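Side-chain contacts in CRISPR protein (Archaeoglobus fulgidus, PDB 4MJK), which belongs to the Cas5 family and probably serves as a subunit of a type I-A Cascade complex, which carries CRISPR guide RNA: residues 22-25 with 26-30; 38-41 with 42-46; 137-141 with 142-146; 232-235 with 236-240. All coordinates share one frame; numbering follows the deposited sequence.

Contact 1. Residues 22-25 with 26-30; sequences SKTS and PSFYY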
# COMPACT_ATOMS: atom_id res chain seq x y z
N SER A 22 5.29 16.80 -17.39
CA SER A 22 6.46 17.67 -17.27
C SER A 22 6.31 18.76 -16.22
O SER A 22 7.30 19.21 -15.64
CB SER A 22 6.76 18.32 -18.62
OG SER A 22 5.56 18.88 -19.15
N LYS A 23 5.08 19.22 -16.00
CA LYS A 23 4.84 20.31 -15.06
C LYS A 23 5.07 19.87 -13.61
O LYS A 23 5.78 20.54 -12.84
CB LYS A 23 3.41 20.83 -15.20
CG LYS A 23 3.09 21.48 -16.53
CD LYS A 23 4.14 22.52 -16.89
CE LYS A 23 3.76 23.30 -18.15
NZ LYS A 23 4.83 24.25 -18.55
N THR A 24 4.49 18.73 -13.27
CA THR A 24 4.41 18.26 -11.89
C THR A 24 5.72 17.69 -11.32
O THR A 24 6.61 17.29 -12.07
CB THR A 24 3.38 17.12 -11.81
OG1 THR A 24 3.80 16.04 -12.66
CG2 THR A 24 2.00 17.61 -12.25
N SER A 25 5.81 17.60 -9.99
CA SER A 25 6.91 16.85 -9.37
C SER A 25 6.89 15.43 -9.95
O SER A 25 5.84 14.96 -10.38
CB SER A 25 6.77 16.81 -7.84
OG SER A 25 6.81 18.14 -7.29
N PRO A 26 8.05 14.75 -9.96
CA PRO A 26 8.12 13.40 -10.55
C PRO A 26 7.61 12.30 -9.63
O PRO A 26 7.50 11.14 -10.05
CB PRO A 26 9.62 13.23 -10.84
CG PRO A 26 10.29 14.10 -9.83
CD PRO A 26 9.37 15.29 -9.61
N SER A 27 7.35 12.66 -8.37
CA SER A 27 6.68 11.77 -7.41
C SER A 27 5.93 12.66 -6.42
O SER A 27 6.15 13.88 -6.36
CB SER A 27 7.69 10.89 -6.69
OG SER A 27 8.64 11.69 -6.01
N PHE A 28 5.03 12.07 -5.64
CA PHE A 28 4.12 12.87 -4.82
C PHE A 28 4.09 12.37 -3.39
O PHE A 28 3.83 11.20 -3.15
CB PHE A 28 2.69 12.80 -5.35
CG PHE A 28 2.48 13.48 -6.67
CD1 PHE A 28 2.86 14.79 -6.87
CD2 PHE A 28 1.87 12.79 -7.72
CE1 PHE A 28 2.66 15.42 -8.10
CE2 PHE A 28 1.67 13.40 -8.95
CZ PHE A 28 2.06 14.72 -9.13
N TYR A 29 4.33 13.25 -2.43
CA TYR A 29 4.05 12.91 -1.04
C TYR A 29 2.52 12.77 -0.84
O TYR A 29 2.06 11.88 -0.10
CB TYR A 29 4.61 13.97 -0.08
CG TYR A 29 6.12 13.98 0.03
CD1 TYR A 29 6.79 13.07 0.84
CD2 TYR A 29 6.88 14.93 -0.65
CE1 TYR A 29 8.18 13.09 0.96
CE2 TYR A 29 8.27 14.97 -0.53
CZ TYR A 29 8.91 14.04 0.27
OH TYR A 29 10.28 14.06 0.40
N TYR A 30 1.74 13.63 -1.50
CA TYR A 30 0.29 13.61 -1.32
C TYR A 30 -0.50 13.58 -2.62
O TYR A 30 -0.00 14.00 -3.65
CB TYR A 30 -0.17 14.85 -0.53
CG TYR A 30 0.29 14.86 0.89
CD1 TYR A 30 -0.32 14.05 1.84
CD2 TYR A 30 1.34 15.68 1.30
CE1 TYR A 30 0.10 14.04 3.15
CE2 TYR A 30 1.77 15.69 2.61
CZ TYR A 30 1.13 14.86 3.54
OH TYR A 30 1.54 14.84 4.86
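Thr24 OG1 is gripped by two backbone carbonyls, those of Ile18 and Leu21, which hold the threonine in place as its CB meets the ring of Phe28. The setting is the loop that leads from strand 13-15 to helix 33-46 in this Cas5 protein of the RAMP superfamily. The two side chains cross at about a right angle: Thr24 CB comes in at the ring edge, near its plane, 3.8 Å from Phe28 CZ. With chi1 at -68°, CG of Phe28 sits opposite its own carbonyl carbon, and the ring swings back along the chain to meet the threonine. There Phe28 CE1 also passes obliquely by Ser25 O, at 3.9 Å. Replacing Phe28 by an alanine is likely to open a gap beside Thr24 CB and to leave Ala16 and Ala19 without the ring that packs on them.

Ser25 ties the bend to strand 196-202. Its OG bonds Val200 N, backbone hydrogen bonds join the same two residues, and the carboxylate of Glu199 in that strand takes the N-H groups of Tyr29 and Tyr30. Between these ties the chain bends at Pro26, and Ser25 CB comes to within 3.3 Å of Ser27 O.

Contact 2. Residues 38-41 with 42-46; sequences GAVA and EAIAK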
# COMPACT_ATOMS: atom_id res chain seq x y z
N GLY A 38 -10.93 15.89 -8.97
CA GLY A 38 -11.45 14.93 -9.94
C GLY A 38 -12.32 13.88 -9.27
O GLY A 38 -13.28 13.39 -9.87
N ALA A 39 -11.98 13.50 -8.04
CA ALA A 39 -12.78 12.53 -7.29
C ALA A 39 -14.13 13.12 -6.91
O ALA A 39 -15.16 12.45 -7.01
CB ALA A 39 -12.03 12.05 -6.05
N VAL A 40 -14.14 14.38 -6.46
CA VAL A 40 -15.39 15.08 -6.22
C VAL A 40 -16.24 15.10 -7.50
O VAL A 40 -17.43 14.77 -7.49
CB VAL A 40 -15.16 16.52 -5.72
CG1 VAL A 40 -16.50 17.22 -5.44
CG2 VAL A 40 -14.29 16.52 -4.48
N ALA A 41 -15.61 15.49 -8.61
CA ALA A 41 -16.30 15.58 -9.89
C ALA A 41 -16.90 14.23 -10.29
O ALA A 41 -18.05 14.16 -10.71
CB ALA A 41 -15.35 16.09 -10.97
N GLU A 42 -16.11 13.16 -10.17
CA GLU A 42 -16.60 11.81 -10.46
C GLU A 42 -17.80 11.44 -9.59
O GLU A 42 -18.75 10.82 -10.07
CB GLU A 42 -15.50 10.76 -10.29
CG GLU A 42 -16.03 9.32 -10.41
CD GLU A 42 -14.94 8.25 -10.49
OE1 GLU A 42 -13.78 8.54 -10.13
OE2 GLU A 42 -15.26 7.12 -10.91
N ALA A 43 -17.76 11.81 -8.31
CA ALA A 43 -18.84 11.46 -7.39
C ALA A 43 -20.11 12.22 -7.76
O ALA A 43 -21.22 11.71 -7.61
CB ALA A 43 -18.45 11.75 -5.96
N ILE A 44 -19.93 13.45 -8.24
CA ILE A 44 -21.06 14.26 -8.69
C ILE A 44 -21.66 13.69 -9.98
O ILE A 44 -22.88 13.59 -10.12
CB ILE A 44 -20.64 15.73 -8.91
CG1 ILE A 44 -20.30 16.39 -7.57
CG2 ILE A 44 -21.75 16.49 -9.61
CD1 ILE A 44 -19.66 17.77 -7.71
N ALA A 45 -20.79 13.32 -10.92
CA ALA A 45 -21.23 12.77 -12.19
C ALA A 45 -22.03 11.48 -12.02
O ALA A 45 -23.09 11.32 -12.62
CB ALA A 45 -20.05 12.54 -13.12
N LYS A 46 -21.51 10.57 -11.19
CA LYS A 46 -22.20 9.31 -10.92
C LYS A 46 -23.59 9.54 -10.34
O LYS A 46 -24.56 8.92 -10.78
CB LYS A 46 -21.38 8.43 -9.98
CG LYS A 46 -20.18 7.78 -10.63
CD LYS A 46 -19.67 6.61 -9.79
CE LYS A 46 -18.72 5.74 -10.58
NZ LYS A 46 -18.57 4.39 -9.95
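This is a local contact within one alpha helix, the regular i to i+4 pairing of consecutive turns in helix 33-46. The helix lies between strands 2-10 and 66-73, where a ferredoxin-like (RRM-like) unit, as in other Cas5 proteins, probably has its first helix. Four backbone bonds link the turns: Glu42 N to Gly38 O, Ala43 N to Ala39 O, Ile44 N to Val40 O and Ala45 N to Ala41 O, all between 2.9 and 3.0 Å.

Among the side chains, Val40 and Ile44 carry the contact. They lie side by side and point the same way, one turn apart, and Ile44 CG1 packs 3.3 Å from Val40 O. This ridge meets the neighbouring elements, with Leu62 against Val40 and Ile58 against Ile44. Ala41 touches Ile58 and Ile59 of helix 58-65, its small side chain consistent with a close approach. Glu42 leaves the helix on another side, its extended chain ending in a salt bridge from OE1 to Arg149.

Val40 CG1, opposite the backbone N (chi1 -179°), leans along the helix toward the next turn, where it meets Ile44 CD1 at 3.9 Å.

Contact 3. Residues 137-141 with 142-146; sequences EAVEE and KILWK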
# COMPACT_ATOMS: atom_id res chain seq x y z
N GLU A 137 -21.82 27.58 -2.34
CA GLU A 137 -22.06 26.14 -2.20
C GLU A 137 -21.91 25.43 -3.54
O GLU A 137 -22.81 25.46 -4.37
CB GLU A 137 -23.45 25.88 -1.60
CG GLU A 137 -23.58 26.32 -0.15
CD GLU A 137 -24.99 26.18 0.40
OE1 GLU A 137 -25.68 27.22 0.54
OE2 GLU A 137 -25.40 25.04 0.69
N ALA A 138 -20.76 24.80 -3.75
CA ALA A 138 -20.45 24.19 -5.04
C ALA A 138 -20.73 22.69 -5.11
O ALA A 138 -20.71 22.10 -6.18
CB ALA A 138 -19.01 24.48 -5.44
N VAL A 139 -20.98 22.07 -3.96
CA VAL A 139 -21.25 20.64 -3.96
C VAL A 139 -22.12 20.21 -2.77
O VAL A 139 -21.90 20.64 -1.64
CB VAL A 139 -19.94 19.82 -3.98
CG1 VAL A 139 -19.04 20.22 -2.82
CG2 VAL A 139 -20.25 18.32 -3.94
N GLU A 140 -23.11 19.37 -3.06
CA GLU A 140 -23.92 18.77 -2.01
C GLU A 140 -23.03 18.07 -1.00
O GLU A 140 -22.13 17.30 -1.36
CB GLU A 140 -24.92 17.77 -2.61
CG GLU A 140 -25.96 18.37 -3.54
CD GLU A 140 -25.42 18.63 -4.95
OE1 GLU A 140 -24.77 19.68 -5.17
OE2 GLU A 140 -25.66 17.78 -5.83
N GLU A 141 -23.28 18.32 0.28
CA GLU A 141 -22.50 17.71 1.34
C GLU A 141 -22.58 16.19 1.25
O GLU A 141 -21.59 15.49 1.46
CB GLU A 141 -23.00 18.20 2.69
CG GLU A 141 -22.10 17.88 3.85
CD GLU A 141 -22.53 18.56 5.13
OE1 GLU A 141 -23.40 19.46 5.06
OE2 GLU A 141 -21.99 18.21 6.20
N LYS A 142 -23.77 15.67 0.93
CA LYS A 142 -23.95 14.23 0.82
C LYS A 142 -23.01 13.61 -0.21
O LYS A 142 -22.55 12.49 -0.03
CB LYS A 142 -25.40 13.88 0.48
CG LYS A 142 -25.76 13.97 -0.99
CD LYS A 142 -27.25 13.70 -1.22
CE LYS A 142 -27.70 14.12 -2.62
NZ LYS A 142 -27.19 13.23 -3.71
N ILE A 143 -22.74 14.34 -1.28
CA ILE A 143 -21.90 13.83 -2.37
C ILE A 143 -20.48 13.55 -1.90
O ILE A 143 -19.85 12.58 -2.31
CB ILE A 143 -21.83 14.80 -3.57
CG1 ILE A 143 -23.23 15.11 -4.11
CG2 ILE A 143 -20.96 14.20 -4.68
CD1 ILE A 143 -24.08 13.89 -4.38
N LEU A 144 -19.97 14.44 -1.05
CA LEU A 144 -18.62 14.30 -0.51
C LEU A 144 -18.47 12.94 0.17
O LEU A 144 -17.42 12.31 0.06
CB LEU A 144 -18.29 15.45 0.45
CG LEU A 144 -18.17 16.84 -0.19
CD1 LEU A 144 -18.01 17.95 0.85
CD2 LEU A 144 -17.02 16.88 -1.20
N TRP A 145 -19.52 12.47 0.84
CA TRP A 145 -19.47 11.19 1.54
C TRP A 145 -19.26 10.00 0.60
O TRP A 145 -18.86 8.93 1.04
CB TRP A 145 -20.73 10.96 2.35
CG TRP A 145 -20.81 11.74 3.61
CD1 TRP A 145 -21.46 12.92 3.82
CD2 TRP A 145 -20.21 11.39 4.87
NE1 TRP A 145 -21.31 13.32 5.12
CE2 TRP A 145 -20.54 12.40 5.78
CE3 TRP A 145 -19.43 10.31 5.30
CZ2 TRP A 145 -20.13 12.37 7.12
CZ3 TRP A 145 -19.01 10.28 6.62
CH2 TRP A 145 -19.37 11.31 7.51
N LYS A 146 -19.52 10.21 -0.69
CA LYS A 146 -19.54 9.14 -1.69
C LYS A 146 -18.22 8.94 -2.43
O LYS A 146 -18.15 8.22 -3.45
CB LYS A 146 -20.66 9.40 -2.69
CG LYS A 146 -22.08 9.31 -2.10
CD LYS A 146 -23.12 9.47 -3.21
CE LYS A 146 -24.54 9.27 -2.71
NZ LYS A 146 -24.99 10.39 -1.85
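Val139 is the first residue of the segment to touch the helical turn that follows. Its two methyls part company: CG2 packs on Ile143 CB at 3.9 Å, the side chains crossing obliquely, while CG1 reaches Leu144 CD2 at 4.2 Å. With chi1 at 55°, CG1 lies between the backbone N and the carbonyl carbon and CG2 stands opposite the N, on the side of the isoleucine.

Glu140 comes next and lies alongside Ile143, pointing the same way, with CB 3.5 Å from Ile143 CG1. The chain bends at chi2 (80°), folding the carboxylate back so that OE2 also stays near that CG1, at 4.0 Å. Its charge lies 5.2 Å from Lys142 NZ, too far for a salt bridge between OE2 and NZ; the lysine's firm partner is Asp47. The carbonyl of Glu140 accepts a weak bond from Ile143 N, 3.0 Å long but bent to 132°.

Glu141 repeats the pattern. Leu144 N gives its carbonyl O another weak, bent bond of 3.2 Å, and Trp145 CD1 passes that same oxygen obliquely at 3.5 Å. The extended side chain leads off toward Lys164, a long and weak ion pair.

On the sheet side, Leu144 packs on Tyr4 and Val6 of strand 2-10 and on Val162 of strand 157-170. Bonds spanning three residues rather than four mark a short, loosely made helix. By its place between strands 127-134 and 157-170 it is probably the second helix of the beta-alpha-beta-beta-alpha-beta ferredoxin-like fold found in RAMP proteins.

Contact 4. Residues 232-235 with 236-240; sequences IMTS and IFSTP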
# COMPACT_ATOMS: atom_id res chain seq x y z
N ILE A 232 4.64 17.35 6.67
CA ILE A 232 5.01 15.95 6.79
C ILE A 232 5.16 15.65 8.28
O ILE A 232 6.06 16.14 8.95
CB ILE A 232 6.33 15.63 6.07
CG1 ILE A 232 6.30 16.08 4.60
CG2 ILE A 232 6.69 14.15 6.25
CD1 ILE A 232 5.60 15.15 3.68
N MSE A 233 4.24 14.84 8.78
CA MSE A 233 4.17 14.49 10.18
C MSE A 233 5.28 13.50 10.50
O MSE A 233 5.47 12.53 9.77
CB MSE A 233 2.80 13.85 10.42
CG MSE A 233 2.38 13.63 11.83
SE MSE A 233 0.50 13.10 11.80
CE MSE A 233 -0.29 14.80 12.38
N THR A 234 6.03 13.74 11.57
CA THR A 234 7.09 12.82 11.98
C THR A 234 6.74 12.07 13.26
O THR A 234 7.43 11.12 13.63
CB THR A 234 8.43 13.55 12.18
OG1 THR A 234 8.25 14.68 13.05
CG2 THR A 234 8.99 14.03 10.85
N SER A 235 5.68 12.49 13.92
CA SER A 235 5.25 11.87 15.17
C SER A 235 3.76 12.02 15.29
O SER A 235 3.19 13.04 14.86
CB SER A 235 5.94 12.54 16.37
OG SER A 235 5.22 12.33 17.58
N ILE A 236 3.12 11.02 15.88
CA ILE A 236 1.67 11.06 16.07
C ILE A 236 1.26 12.27 16.90
O ILE A 236 0.12 12.73 16.82
CB ILE A 236 1.17 9.75 16.73
CG1 ILE A 236 -0.36 9.69 16.74
CG2 ILE A 236 1.74 9.59 18.15
CD1 ILE A 236 -0.98 9.65 15.35
N PHE A 237 2.18 12.82 17.69
CA PHE A 237 1.83 13.91 18.60
C PHE A 237 2.22 15.30 18.10
O PHE A 237 1.76 16.30 18.64
CB PHE A 237 2.39 13.67 20.00
CG PHE A 237 1.92 12.39 20.63
CD1 PHE A 237 0.57 12.16 20.83
CD2 PHE A 237 2.83 11.42 21.00
CE1 PHE A 237 0.12 10.97 21.41
CE2 PHE A 237 2.38 10.22 21.57
CZ PHE A 237 1.03 10.01 21.77
N SER A 238 3.04 15.37 17.07
CA SER A 238 3.47 16.67 16.56
C SER A 238 2.91 16.96 15.17
O SER A 238 3.38 16.42 14.18
CB SER A 238 5.00 16.75 16.52
OG SER A 238 5.52 15.77 15.64
N THR A 239 1.89 17.82 15.11
CA THR A 239 1.37 18.29 13.84
C THR A 239 2.24 19.44 13.29
O THR A 239 2.47 20.44 13.97
CB THR A 239 -0.09 18.75 14.00
OG1 THR A 239 -0.48 19.55 12.88
CG2 THR A 239 -0.24 19.57 15.26
N PRO A 240 2.77 19.28 12.07
CA PRO A 240 3.58 20.37 11.53
C PRO A 240 2.80 21.69 11.51
O PRO A 240 1.62 21.71 11.19
CB PRO A 240 3.89 19.90 10.10
CG PRO A 240 3.92 18.39 10.25
CD PRO A 240 2.79 18.09 11.19
O HOH W 1 5.75 16.18 13.07
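Ser235 has OG turned opposite its backbone N (chi1 158°), which carries the hydroxyl forward over the next residues to accept Phe237 N at 3.1 Å. The bond is nearly straight, 164° at the hydrogen. Ser238 OG, by contrast, is tucked between its own N and carbonyl carbon, a place where it meets Ser235 CB at 3.3 Å.

The backbone closes the same turn less neatly. Ser238 N bonds Ser235 O at 3.2 Å, yet the donor stands well above the carbonyl plane, 68° out of it. With an alanine in place of Ser235, Phe237 N would probably lose its acceptor within the turn, leaving the bent backbone bond to hold the bend.

One water ties the two arms of the loop together. It accepts from Thr234 N at 2.9 Å and is hydrogen-bonded to Ser238 OG at 2.6 Å. The selenomethionine Met233 lies across the loop: its chain bends about the CG-SE bond, and CE comes to 4.1 Å from Thr239 CA. Pro240 closes the base, its CB directed toward the first arm and its CG 3.4 Å from Ile232 O, and it also packs on Trp196. Thr239 O and Met233 O find their partners outside, in Ser193 OG and Thr77 OG1.

At the tip, Ile236 CG2 sits over the centre of one face of the Phe237 ring. A serine hydroxyl accepting the N-H two residues on is an ST turn, here combined with a type I beta turn spanning Ser235 to Ser238, in the loop that joins strand 225-231 to strand 241-246.

Overall arrangement
The four contacts fall into two touching pairs. Contacts 2 and 3, with centres about 10 Å apart, bring helix 33-46 against the short helix 141-144, probably the two helices of the ferredoxin-like unit: Ile143 CG2 packs 3.7 Å from Ile44 CG1 and equally near Ala43 CB, while Val139 CG2 meets Ile44 CD1 at 3.9 Å. Contacts 1 and 4 have centres about 22 Å apart but meet at their ends, where Ile232 CD1 lies 3.7 Å from Tyr29 CD1 and close to the ring of Tyr30. The pairs are well separated. Contacts 1 and 3, about 28 Å between centres, sit on opposite sides of the chain's centre, as do contacts 2 and 4, about 31 Å apart.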